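Long-range contacts in hypothetical protein, haloacid dehalogenase-like hydrolase (Bacillus subtilis, PDB 1NRW), which dephosphorylates phosphorylated five- and six-carbon sugars and nucleoside monophosphates, and more weakly flavin mononucleotide, in vitro, with magnesium as its cofactor: residues K5-L11 against I38-T44; S23-A29 against H278-M284; A90-S95 against F160-F164; Y103-G109 against F172-F178. All coordinates share one frame. Numbering follows the deposited sequence.

Interaction 1: residues K5-L11 against I38-T44. With CA (calcium ion), chain D; PO4 (phosphate ion), chain B.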
# COMPACT_ATOMS: atom_id res chain seq x y z
N LYS A 5 4.76 10.95 -18.46
CA LYS A 5 5.55 9.82 -18.93
C LYS A 5 5.51 8.67 -17.93
O LYS A 5 5.83 7.53 -18.26
CB LYS A 5 7.00 10.25 -19.17
CG LYS A 5 7.21 11.06 -20.44
CD LYS A 5 8.69 11.30 -20.70
CE LYS A 5 8.94 11.92 -22.07
NZ LYS A 5 8.25 13.24 -22.22
N LEU A 6 5.12 8.98 -16.70
CA LEU A 6 5.02 7.98 -15.64
C LEU A 6 3.80 8.28 -14.78
O LEU A 6 3.56 9.42 -14.39
CB LEU A 6 6.29 8.00 -14.78
CG LEU A 6 6.41 6.95 -13.65
CD1 LEU A 6 7.87 6.83 -13.23
CD2 LEU A 6 5.55 7.34 -12.47
N ILE A 7 3.02 7.24 -14.49
CA ILE A 7 1.82 7.40 -13.67
C ILE A 7 1.83 6.37 -12.55
O ILE A 7 1.89 5.17 -12.82
CB ILE A 7 0.54 7.22 -14.51
CG1 ILE A 7 0.50 8.26 -15.63
CG2 ILE A 7 -0.70 7.35 -13.62
CD1 ILE A 7 -0.59 8.03 -16.65
N ALA A 8 1.80 6.84 -11.31
CA ALA A 8 1.80 5.98 -10.13
C ALA A 8 0.35 5.82 -9.66
O ALA A 8 -0.35 6.81 -9.47
CB ALA A 8 2.66 6.59 -9.03
N ILE A 9 -0.07 4.58 -9.44
CA ILE A 9 -1.45 4.30 -9.05
C ILE A 9 -1.56 3.45 -7.78
O ILE A 9 -1.04 2.34 -7.73
CB ILE A 9 -2.18 3.53 -10.19
CG1 ILE A 9 -1.99 4.29 -11.51
CG2 ILE A 9 -3.67 3.38 -9.88
CD1 ILE A 9 -2.54 3.55 -12.73
N ASP A 10 -2.24 3.98 -6.77
CA ASP A 10 -2.44 3.25 -5.52
C ASP A 10 -3.31 2.03 -5.82
O ASP A 10 -4.10 2.03 -6.77
CB ASP A 10 -3.11 4.18 -4.51
CG ASP A 10 -3.27 3.56 -3.14
OD1 ASP A 10 -2.60 2.54 -2.82
OD2 ASP A 10 -4.06 4.11 -2.37
N LEU A 11 -3.17 0.97 -5.02
CA LEU A 11 -3.94 -0.25 -5.24
C LEU A 11 -5.30 -0.22 -4.55
O LEU A 11 -6.32 0.02 -5.20
CB LEU A 11 -3.13 -1.46 -4.74
CG LEU A 11 -3.74 -2.85 -4.92
CD1 LEU A 11 -3.77 -3.26 -6.38
CD2 LEU A 11 -2.91 -3.84 -4.10
N ILE A 38 3.49 5.15 -21.78
CA ILE A 38 3.57 5.68 -20.42
C ILE A 38 3.96 4.56 -19.46
O ILE A 38 3.43 3.46 -19.53
CB ILE A 38 2.20 6.26 -19.97
CG1 ILE A 38 1.80 7.43 -20.88
CG2 ILE A 38 2.29 6.73 -18.51
CD1 ILE A 38 0.41 7.98 -20.60
N GLU A 39 4.91 4.85 -18.57
CA GLU A 39 5.33 3.86 -17.59
C GLU A 39 4.28 3.85 -16.48
O GLU A 39 4.03 4.88 -15.85
CB GLU A 39 6.69 4.23 -17.00
CG GLU A 39 7.85 4.24 -18.00
CD GLU A 39 8.22 2.86 -18.51
OE1 GLU A 39 7.75 1.85 -17.94
OE2 GLU A 39 9.00 2.78 -19.48
N VAL A 40 3.66 2.70 -16.25
CA VAL A 40 2.65 2.60 -15.21
C VAL A 40 3.20 1.87 -13.99
O VAL A 40 3.79 0.80 -14.11
CB VAL A 40 1.39 1.85 -15.72
CG1 VAL A 40 0.41 1.66 -14.56
CG2 VAL A 40 0.74 2.66 -16.84
N VAL A 41 2.99 2.48 -12.83
CA VAL A 41 3.46 1.91 -11.57
C VAL A 41 2.30 1.79 -10.58
O VAL A 41 1.53 2.74 -10.41
CB VAL A 41 4.55 2.79 -10.94
CG1 VAL A 41 5.14 2.10 -9.72
CG2 VAL A 41 5.62 3.11 -11.97
N VAL A 42 2.17 0.63 -9.96
CA VAL A 42 1.14 0.40 -8.95
C VAL A 42 1.88 0.41 -7.62
O VAL A 42 2.86 -0.31 -7.43
CB VAL A 42 0.42 -0.94 -9.19
CG1 VAL A 42 -0.47 -1.29 -8.01
CG2 VAL A 42 -0.42 -0.84 -10.46
N SER A 43 1.39 1.24 -6.69
CA SER A 43 2.04 1.41 -5.39
C SER A 43 1.15 1.04 -4.21
O SER A 43 0.06 1.58 -4.05
CB SER A 43 2.50 2.86 -5.26
OG SER A 43 3.26 3.06 -4.08
N THR A 44 1.65 0.16 -3.35
CA THR A 44 0.87 -0.33 -2.22
C THR A 44 1.67 -0.60 -0.95
O THR A 44 2.90 -0.72 -0.99
CB THR A 44 0.16 -1.65 -2.62
OG1 THR A 44 -0.67 -2.12 -1.55
CG2 THR A 44 1.20 -2.73 -2.95
CA CA D . -5.53 3.22 -0.66
P PO4 B . -2.81 0.44 -0.16
O1 PO4 B . -3.62 1.57 -0.65
O2 PO4 B . -1.41 0.88 0.02
O3 PO4 B . -3.35 -0.03 1.15
O4 PO4 B . -2.87 -0.67 -1.15
O HOH W 1 -7.55 2.63 0.66
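Ile38, just before strand 39-43, sets its CG2 3.7 Å from Ile7 CD1. Glu39 starts the parallel ladder: its N donates to Lys5 O (2.9 Å), its O accepts from Ile7 N (2.9 Å), and its carboxylate bonds Trp63. Val40 makes no backbone bond to 5-11, but its CG1 lies 4.0 Å from Ile9 CD1. Val41 repeats the pattern, N to Ile7 O at 2.9 Å and O from Ile9 N at 2.6 Å. Val42 CG1 meets Leu11 CD1 at 4.2 Å. Ser43 N reaches Ile9 O (2.9 Å), whereas Leu11 N to Ser43 O is weak at 3.4 Å. Thr44 OG1 donates to phosphate O4 (2.7 Å), beside Asp10, probably the nucleophile, whose OD2 binds calcium at 2.4 Å. Adjacent C-terminal strand ends thus contribute to the HAD active site, with Lys217 bridging Asp10 and Ser43 O. Strand 235-239 flanks 6-10 on its other edge; helices 24-35 and 279-286 pack on the Ile7, Ile9 and Val40 face, helix 217-227 on that of Leu6, Ala8 and Val41.

Interaction 2: residues S23-A29 against H278-M284; sequences SLENENA and HGVAHMM
His278 lays its imidazole over the side chain of Glu25: Glu25 CB sits 4.0 Å from the ring centroid, 20° off the normal, a CH-pi contact. The histidine, at chi1 -43° and phi/psi 62/46, is the N-cap residue of helix 279-284; Ser23 holds that position before helix 24-29, Ser23 OG accepting from Asn26 N (3.0 Å), though the modelled place of OG is less certain. The helix segments run in roughly the same direction, 38° apart, with axes approaching to 8.2 Å. Closest in backbone are Asn26 and Ala281, CA to CA 5.0 Å. Asn26, chi1 -82° and chi2 1°, directs OD1 to Ala281 N (3.1 Å), the one direct hydrogen bond between the segments; Asn26 ND2 donates to a water (2.9 Å) that also accepts from Val280 N (3.2 Å). Ala29 CB lies 3.7 Å from Ala281 CB and 4.0 Å from Met284 CG, a selenomethionine. Val280 and Met284 touch strand 6-10, so these helices line one face of the sheet's parallel part, as in the Rossmann-like core of HAD hydrolases.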
# COMPACT_ATOMS: atom_id res chain seq x y z
N SER A 23 -11.71 -3.24 -12.53
CA SER A 23 -12.80 -3.17 -13.51
C SER A 23 -12.30 -3.28 -14.94
O SER A 23 -11.13 -3.03 -15.22
CB SER A 23 -13.58 -1.87 -13.35
OG SER A 23 -12.80 -0.75 -13.72
N LEU A 24 -13.20 -3.64 -15.85
CA LEU A 24 -12.81 -3.73 -17.25
C LEU A 24 -12.32 -2.36 -17.70
O LEU A 24 -11.34 -2.25 -18.43
CB LEU A 24 -14.00 -4.17 -18.12
CG LEU A 24 -14.63 -5.53 -17.84
CD1 LEU A 24 -15.65 -5.83 -18.93
CD2 LEU A 24 -13.56 -6.62 -17.82
N GLU A 25 -13.00 -1.31 -17.24
CA GLU A 25 -12.63 0.06 -17.61
C GLU A 25 -11.22 0.41 -17.14
O GLU A 25 -10.44 1.01 -17.89
CB GLU A 25 -13.62 1.07 -17.02
CG GLU A 25 -14.97 1.10 -17.72
CD GLU A 25 -15.97 0.10 -17.17
OE1 GLU A 25 -15.57 -0.84 -16.45
OE2 GLU A 25 -17.17 0.26 -17.46
N ASN A 26 -10.90 0.06 -15.90
CA ASN A 26 -9.57 0.34 -15.37
C ASN A 26 -8.50 -0.49 -16.06
O ASN A 26 -7.41 0.01 -16.33
CB ASN A 26 -9.53 0.12 -13.86
CG ASN A 26 -10.06 1.31 -13.07
OD1 ASN A 26 -10.48 2.32 -13.64
ND2 ASN A 26 -10.03 1.20 -11.75
N GLU A 27 -8.81 -1.75 -16.35
CA GLU A 27 -7.83 -2.59 -17.03
C GLU A 27 -7.54 -2.00 -18.40
O GLU A 27 -6.38 -1.89 -18.80
CB GLU A 27 -8.33 -4.03 -17.20
CG GLU A 27 -7.24 -4.95 -17.75
CD GLU A 27 -7.72 -6.36 -18.05
OE1 GLU A 27 -8.79 -6.75 -17.55
OE2 GLU A 27 -7.02 -7.07 -18.80
N ASN A 28 -8.59 -1.63 -19.13
CA ASN A 28 -8.41 -1.03 -20.45
C ASN A 28 -7.61 0.26 -20.37
O ASN A 28 -6.75 0.51 -21.21
CB ASN A 28 -9.77 -0.76 -21.11
CG ASN A 28 -10.46 -2.03 -21.59
OD1 ASN A 28 -9.84 -2.89 -22.21
ND2 ASN A 28 -11.76 -2.14 -21.31
N ALA A 29 -7.88 1.07 -19.35
CA ALA A 29 -7.16 2.34 -19.18
C ALA A 29 -5.67 2.10 -18.93
O ALA A 29 -4.82 2.83 -19.45
CB ALA A 29 -7.77 3.14 -18.03
N HIS A 278 -14.77 3.92 -11.50
CA HIS A 278 -13.60 3.86 -12.38
C HIS A 278 -12.80 5.16 -12.43
O HIS A 278 -12.40 5.61 -13.51
CB HIS A 278 -14.03 3.45 -13.79
CG HIS A 278 -15.03 2.34 -13.80
ND1 HIS A 278 -16.31 2.48 -14.30
CD2 HIS A 278 -14.96 1.09 -13.29
CE1 HIS A 278 -16.98 1.36 -14.10
NE2 HIS A 278 -16.19 0.50 -13.49
N GLY A 279 -12.54 5.73 -11.25
CA GLY A 279 -11.79 6.97 -11.17
C GLY A 279 -10.43 6.91 -11.85
O GLY A 279 -9.98 7.88 -12.46
N VAL A 280 -9.75 5.77 -11.75
CA VAL A 280 -8.44 5.66 -12.39
C VAL A 280 -8.58 5.81 -13.91
O VAL A 280 -7.81 6.54 -14.54
CB VAL A 280 -7.76 4.32 -12.03
CG1 VAL A 280 -6.49 4.15 -12.84
CG2 VAL A 280 -7.42 4.31 -10.54
N ALA A 281 -9.58 5.15 -14.49
CA ALA A 281 -9.80 5.26 -15.93
C ALA A 281 -10.17 6.71 -16.29
O ALA A 281 -9.67 7.27 -17.27
CB ALA A 281 -10.90 4.31 -16.38
N HIS A 282 -11.04 7.32 -15.48
CA HIS A 282 -11.45 8.71 -15.73
C HIS A 282 -10.24 9.63 -15.73
O HIS A 282 -10.12 10.51 -16.58
CB HIS A 282 -12.46 9.18 -14.68
CG HIS A 282 -12.77 10.65 -14.75
ND1 HIS A 282 -12.04 11.60 -14.07
CD2 HIS A 282 -13.69 11.33 -15.47
CE1 HIS A 282 -12.50 12.80 -14.36
NE2 HIS A 282 -13.50 12.67 -15.21
N MSE A 283 -9.33 9.43 -14.78
CA MSE A 283 -8.13 10.26 -14.72
C MSE A 283 -7.31 10.09 -16.00
O MSE A 283 -6.85 11.07 -16.58
CB MSE A 283 -7.28 9.87 -13.52
CG MSE A 283 -5.92 10.55 -13.52
SE MSE A 283 -4.72 9.68 -12.32
CE MSE A 283 -4.65 7.95 -13.19
N MSE A 284 -7.11 8.85 -16.42
CA MSE A 284 -6.33 8.57 -17.62
C MSE A 284 -6.86 9.27 -18.86
O MSE A 284 -6.08 9.81 -19.66
CB MSE A 284 -6.30 7.06 -17.90
CG MSE A 284 -5.53 6.27 -16.88
SE MSE A 284 -3.67 6.71 -16.97
CE MSE A 284 -3.70 8.36 -15.99
O HOH W 2 -10.88 3.33 -9.94

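Interaction 3: residues A90-S95 against F160-F164; sequences AYDILS and FQELF
Tyr91 stands as a ridge between two phenyl rings. The segment 90-95 is regular alpha helix, bonded Leu94 N to Ala90 O and Ser95 N to Tyr91 O (both 2.9 Å); facing it, 160-163 is a 3-10 turn with Leu163 N to Phe160 O at 2.9 Å and Phe164 N to Gln161 O at 3.0 Å. The nearest CA pairs are Leu94-Phe160 (6.3 Å) and Tyr91-Phe164 (7.9 Å). With Tyr91 chi1 at t (-173°), its ring receives the edge of Phe160 (chi1 p, 74°) on one face: centroids 5.1 Å apart, planes at 67°. Its own edge enters the face of Phe164 (chi1 m, -61°), centroids 5.0 Å apart and planes at 76°. Two T-shaped pairs thus make an aromatic cluster along the flank of helix 87-99, the helix that lies against the antiparallel strands 103-108 and 172-178 of the second domain, the cap of the Cof-type HAD fold. Phe160 fills the hollow beside the turn at Leu94 and Ser95: Ser95 CA sits 3.7 Å from its centroid, 23° off the normal, and Leu94 CB lies 3.7 Å from Phe160 CB. Leu94 (mt) is the bump entering the 3-10 turn, CD1 4.3 Å from Leu163 CD1 and 4.1 Å from Phe164 CE2. Phe164 CZ slots 3.5 Å from Tyr91 CA and 4.2 Å from Ala90 CB. Gln161 NE2 donates to Tyr91 OH at 2.5 Å.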
# COMPACT_ATOMS: atom_id res chain seq x y z
N ALA A 90 13.62 -2.98 14.24
CA ALA A 90 12.49 -3.86 13.95
C ALA A 90 12.17 -4.67 15.20
O ALA A 90 11.00 -4.86 15.55
CB ALA A 90 12.82 -4.79 12.78
N TYR A 91 13.21 -5.15 15.87
CA TYR A 91 13.02 -5.93 17.09
C TYR A 91 12.28 -5.08 18.12
O TYR A 91 11.34 -5.53 18.77
CB TYR A 91 14.37 -6.36 17.67
CG TYR A 91 14.25 -7.31 18.84
CD1 TYR A 91 14.21 -8.69 18.63
CD2 TYR A 91 14.16 -6.84 20.14
CE1 TYR A 91 14.08 -9.58 19.70
CE2 TYR A 91 14.03 -7.72 21.22
CZ TYR A 91 13.99 -9.08 20.99
OH TYR A 91 13.86 -9.95 22.05
N ASP A 92 12.73 -3.84 18.25
CA ASP A 92 12.15 -2.89 19.19
C ASP A 92 10.67 -2.67 18.91
O ASP A 92 9.84 -2.74 19.82
CB ASP A 92 12.91 -1.56 19.09
CG ASP A 92 12.83 -0.75 20.36
OD1 ASP A 92 11.71 -0.42 20.79
OD2 ASP A 92 13.91 -0.44 20.92
N ILE A 93 10.35 -2.40 17.65
CA ILE A 93 8.97 -2.16 17.25
C ILE A 93 8.06 -3.36 17.48
O ILE A 93 6.98 -3.23 18.06
CB ILE A 93 8.90 -1.78 15.75
CG1 ILE A 93 9.66 -0.47 15.51
CG2 ILE A 93 7.45 -1.65 15.30
CD1 ILE A 93 9.84 -0.12 14.05
N LEU A 94 8.50 -4.53 17.03
CA LEU A 94 7.69 -5.73 17.19
C LEU A 94 7.51 -6.14 18.64
O LEU A 94 6.43 -6.58 19.04
CB LEU A 94 8.31 -6.87 16.38
CG LEU A 94 8.36 -6.56 14.88
CD1 LEU A 94 9.11 -7.65 14.12
CD2 LEU A 94 6.94 -6.43 14.34
N SER A 95 8.56 -5.98 19.45
CA SER A 95 8.45 -6.33 20.86
C SER A 95 7.39 -5.45 21.51
O SER A 95 6.58 -5.92 22.30
CB SER A 95 9.80 -6.13 21.57
OG SER A 95 10.20 -4.78 21.53
N PHE A 160 7.05 -12.70 17.81
CA PHE A 160 7.94 -11.97 16.91
C PHE A 160 9.37 -12.48 17.11
O PHE A 160 10.22 -12.35 16.23
CB PHE A 160 7.89 -10.47 17.21
CG PHE A 160 8.61 -10.09 18.47
CD1 PHE A 160 9.92 -9.61 18.42
CD2 PHE A 160 8.01 -10.24 19.71
CE1 PHE A 160 10.61 -9.28 19.59
CE2 PHE A 160 8.69 -9.92 20.89
CZ PHE A 160 9.99 -9.44 20.83
N GLN A 161 9.61 -13.04 18.28
CA GLN A 161 10.92 -13.57 18.64
C GLN A 161 11.44 -14.54 17.58
O GLN A 161 12.64 -14.57 17.28
CB GLN A 161 10.84 -14.29 19.98
CG GLN A 161 12.13 -14.31 20.76
CD GLN A 161 12.31 -13.07 21.60
OE1 GLN A 161 11.52 -12.79 22.50
NE2 GLN A 161 13.36 -12.31 21.31
N GLU A 162 10.53 -15.33 17.01
CA GLU A 162 10.88 -16.32 16.00
C GLU A 162 11.52 -15.72 14.76
O GLU A 162 12.18 -16.43 14.00
CB GLU A 162 9.64 -17.09 15.59
CG GLU A 162 9.05 -17.94 16.70
CD GLU A 162 7.69 -18.49 16.32
OE1 GLU A 162 7.57 -19.11 15.25
OE2 GLU A 162 6.74 -18.30 17.11
N LEU A 163 11.33 -14.43 14.54
CA LEU A 163 11.89 -13.79 13.36
C LEU A 163 13.34 -13.36 13.56
O LEU A 163 13.99 -12.86 12.63
CB LEU A 163 11.04 -12.58 12.97
CG LEU A 163 9.56 -12.86 12.70
CD1 LEU A 163 8.85 -11.56 12.31
CD2 LEU A 163 9.42 -13.90 11.60
N PHE A 164 13.87 -13.58 14.76
CA PHE A 164 15.24 -13.20 15.08
C PHE A 164 16.10 -14.34 15.61
O PHE A 164 17.32 -14.31 15.49
CB PHE A 164 15.23 -12.07 16.11
CG PHE A 164 14.53 -10.83 15.64
CD1 PHE A 164 15.23 -9.83 14.98
CD2 PHE A 164 13.16 -10.68 15.84
CE1 PHE A 164 14.57 -8.69 14.52
CE2 PHE A 164 12.50 -9.54 15.40
CZ PHE A 164 13.20 -8.54 14.73

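Interaction 4: residues Y103-G109 against F172-F178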
# COMPACT_ATOMS: atom_id res chain seq x y z
N TYR A 103 -2.51 -5.92 16.97
CA TYR A 103 -2.45 -6.99 15.98
C TYR A 103 -1.34 -6.45 15.08
O TYR A 103 -1.20 -5.23 14.95
CB TYR A 103 -3.72 -7.07 15.12
CG TYR A 103 -4.98 -7.56 15.80
CD1 TYR A 103 -4.96 -8.08 17.09
CD2 TYR A 103 -6.21 -7.49 15.14
CE1 TYR A 103 -6.13 -8.50 17.71
CE2 TYR A 103 -7.38 -7.91 15.75
CZ TYR A 103 -7.34 -8.41 17.04
OH TYR A 103 -8.51 -8.80 17.65
N TYR A 104 -0.56 -7.32 14.46
CA TYR A 104 0.48 -6.83 13.57
C TYR A 104 0.83 -7.79 12.45
O TYR A 104 0.59 -9.00 12.55
CB TYR A 104 1.74 -6.44 14.38
CG TYR A 104 2.49 -7.59 15.01
CD1 TYR A 104 3.44 -8.31 14.28
CD2 TYR A 104 2.27 -7.96 16.34
CE1 TYR A 104 4.14 -9.37 14.85
CE2 TYR A 104 2.96 -9.02 16.92
CZ TYR A 104 3.90 -9.72 16.17
OH TYR A 104 4.59 -10.76 16.73
N GLU A 105 1.36 -7.24 11.36
CA GLU A 105 1.74 -8.03 10.21
C GLU A 105 3.12 -7.54 9.81
O GLU A 105 3.37 -6.34 9.75
CB GLU A 105 0.75 -7.82 9.06
CG GLU A 105 -0.68 -8.22 9.42
CD GLU A 105 -1.65 -8.02 8.26
OE1 GLU A 105 -1.21 -7.70 7.14
OE2 GLU A 105 -2.87 -8.20 8.48
N VAL A 106 4.03 -8.48 9.54
CA VAL A 106 5.39 -8.14 9.17
C VAL A 106 5.66 -8.52 7.71
O VAL A 106 5.73 -9.70 7.36
CB VAL A 106 6.42 -8.87 10.07
CG1 VAL A 106 7.83 -8.35 9.80
CG2 VAL A 106 6.06 -8.66 11.55
N PHE A 107 5.80 -7.50 6.87
CA PHE A 107 6.05 -7.71 5.46
C PHE A 107 7.54 -7.93 5.23
O PHE A 107 8.35 -7.06 5.52
CB PHE A 107 5.55 -6.50 4.66
CG PHE A 107 4.06 -6.34 4.69
CD1 PHE A 107 3.27 -6.88 3.66
CD2 PHE A 107 3.43 -5.71 5.75
CE1 PHE A 107 1.88 -6.78 3.71
CE2 PHE A 107 2.03 -5.61 5.81
CZ PHE A 107 1.26 -6.15 4.78
N THR A 108 7.88 -9.11 4.72
CA THR A 108 9.27 -9.47 4.45
C THR A 108 9.36 -9.97 3.02
O THR A 108 8.41 -9.86 2.25
CB THR A 108 9.74 -10.60 5.38
OG1 THR A 108 9.09 -11.83 5.01
CG2 THR A 108 9.42 -10.28 6.82
N GLY A 109 10.51 -10.53 2.65
CA GLY A 109 10.65 -11.04 1.30
C GLY A 109 9.84 -12.31 1.09
O GLY A 109 9.05 -12.40 0.14
N PHE A 172 13.18 -7.01 6.89
CA PHE A 172 11.95 -6.38 7.35
C PHE A 172 11.70 -5.15 6.48
O PHE A 172 12.50 -4.22 6.47
CB PHE A 172 12.11 -5.98 8.82
CG PHE A 172 12.34 -7.14 9.74
CD1 PHE A 172 11.29 -7.99 10.09
CD2 PHE A 172 13.61 -7.43 10.23
CE1 PHE A 172 11.50 -9.10 10.91
CE2 PHE A 172 13.83 -8.53 11.05
CZ PHE A 172 12.78 -9.37 11.39
N TYR A 173 10.58 -5.15 5.76
CA TYR A 173 10.26 -4.03 4.87
C TYR A 173 9.21 -3.07 5.40
O TYR A 173 9.37 -1.86 5.29
CB TYR A 173 9.79 -4.55 3.51
CG TYR A 173 10.78 -5.45 2.81
CD1 TYR A 173 12.12 -5.08 2.67
CD2 TYR A 173 10.37 -6.66 2.26
CE1 TYR A 173 13.02 -5.91 2.00
CE2 TYR A 173 11.26 -7.49 1.59
CZ TYR A 173 12.59 -7.11 1.46
OH TYR A 173 13.47 -7.93 0.80
N ASN A 174 8.13 -3.61 5.94
CA ASN A 174 7.04 -2.77 6.43
C ASN A 174 6.36 -3.52 7.56
O ASN A 174 6.23 -4.75 7.52
CB ASN A 174 6.06 -2.52 5.26
CG ASN A 174 5.03 -1.44 5.56
OD1 ASN A 174 5.29 -0.48 6.28
ND2 ASN A 174 3.84 -1.57 4.96
N ILE A 175 5.96 -2.79 8.59
CA ILE A 175 5.28 -3.37 9.74
C ILE A 175 3.95 -2.66 9.93
O ILE A 175 3.91 -1.44 10.12
CB ILE A 175 6.11 -3.23 11.03
CG1 ILE A 175 7.44 -3.97 10.87
CG2 ILE A 175 5.34 -3.80 12.22
CD1 ILE A 175 8.42 -3.75 12.03
N LEU A 176 2.87 -3.42 9.86
CA LEU A 176 1.53 -2.87 10.05
C LEU A 176 1.07 -3.16 11.48
O LEU A 176 1.20 -4.29 11.96
CB LEU A 176 0.55 -3.49 9.04
CG LEU A 176 -0.92 -3.05 9.11
CD1 LEU A 176 -1.57 -3.23 7.75
CD2 LEU A 176 -1.67 -3.85 10.18
N GLY A 177 0.57 -2.13 12.15
CA GLY A 177 0.05 -2.26 13.50
C GLY A 177 -1.43 -1.94 13.45
O GLY A 177 -1.84 -1.02 12.74
N PHE A 178 -2.25 -2.67 14.21
CA PHE A 178 -3.69 -2.45 14.19
C PHE A 178 -4.30 -2.55 15.58
O PHE A 178 -3.85 -3.34 16.41
CB PHE A 178 -4.33 -3.52 13.28
CG PHE A 178 -5.84 -3.56 13.34
CD1 PHE A 178 -6.60 -2.97 12.33
CD2 PHE A 178 -6.50 -4.24 14.37
CE1 PHE A 178 -8.00 -3.05 12.34
CE2 PHE A 178 -7.89 -4.32 14.40
CZ PHE A 178 -8.65 -3.73 13.38
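Backbone amides and carbonyls satisfy one another along most of this antiparallel pair, whose strand axes run at 168° and come within 4.7 Å. Two hydrogen-bonded pairs are complete: Tyr103 N to Phe178 O (3.0 Å) with Phe178 N to Tyr103 O (2.9 Å), and Glu105 N to Leu176 O with Leu176 N to Glu105 O (both 3.0 Å). The third is altered. Phe107 N still gives to Asn174 O (2.9 Å), but Phe107 O takes Tyr173 N at 2.9 Å and only weakly Asn174 N at 3.5 Å, so Tyr173 and Asn174 both face Phe107 in a classic beta bulge. Alternate residues bond outward: Val106 pairs its backbone with Tyr113, and Ile175 and Gly177 with Leu210 and Phe208. Among side chains, Asn174 ND2 gives to Glu209 and to Gly45 O, next to the phosphate site, Tyr104 OH bonds Glu98, and Thr108 OG1 bonds Ala111 O. Apolar contact is closest at Tyr103 CD2 to Phe178 CD2, 3.4 Å, though those rings barely overlap. The pair is central in the six-stranded cap sheet, between strands 112-114 and 207-212; helix 87-99 packs on the Val106 and Ile175 face, helix 118-132 on that of Glu105 and Leu176.

How the interactions relate
Interactions 1 and 4 are buried strand pairs, each inside a different sheet: a parallel ladder ending at the metal and phosphate, against an antiparallel one with a bulge. Interactions 2 and 3 are partly buried and depend on side chains, with one direct hydrogen bond each. Each of these packs on its own sheet: 2 touches 1 through Ile7 and Met284, while 3 touches 4 through Phe164 with Phe172 and Leu94 with Val106 and Ile175. Between the two groups there is no touch; 1 and 4 come to about 6 Å at their nearest atoms. Along the chain, 3 and 4 are nested inside the loop closed by 2, consistent with a cap inserted in the catalytic core.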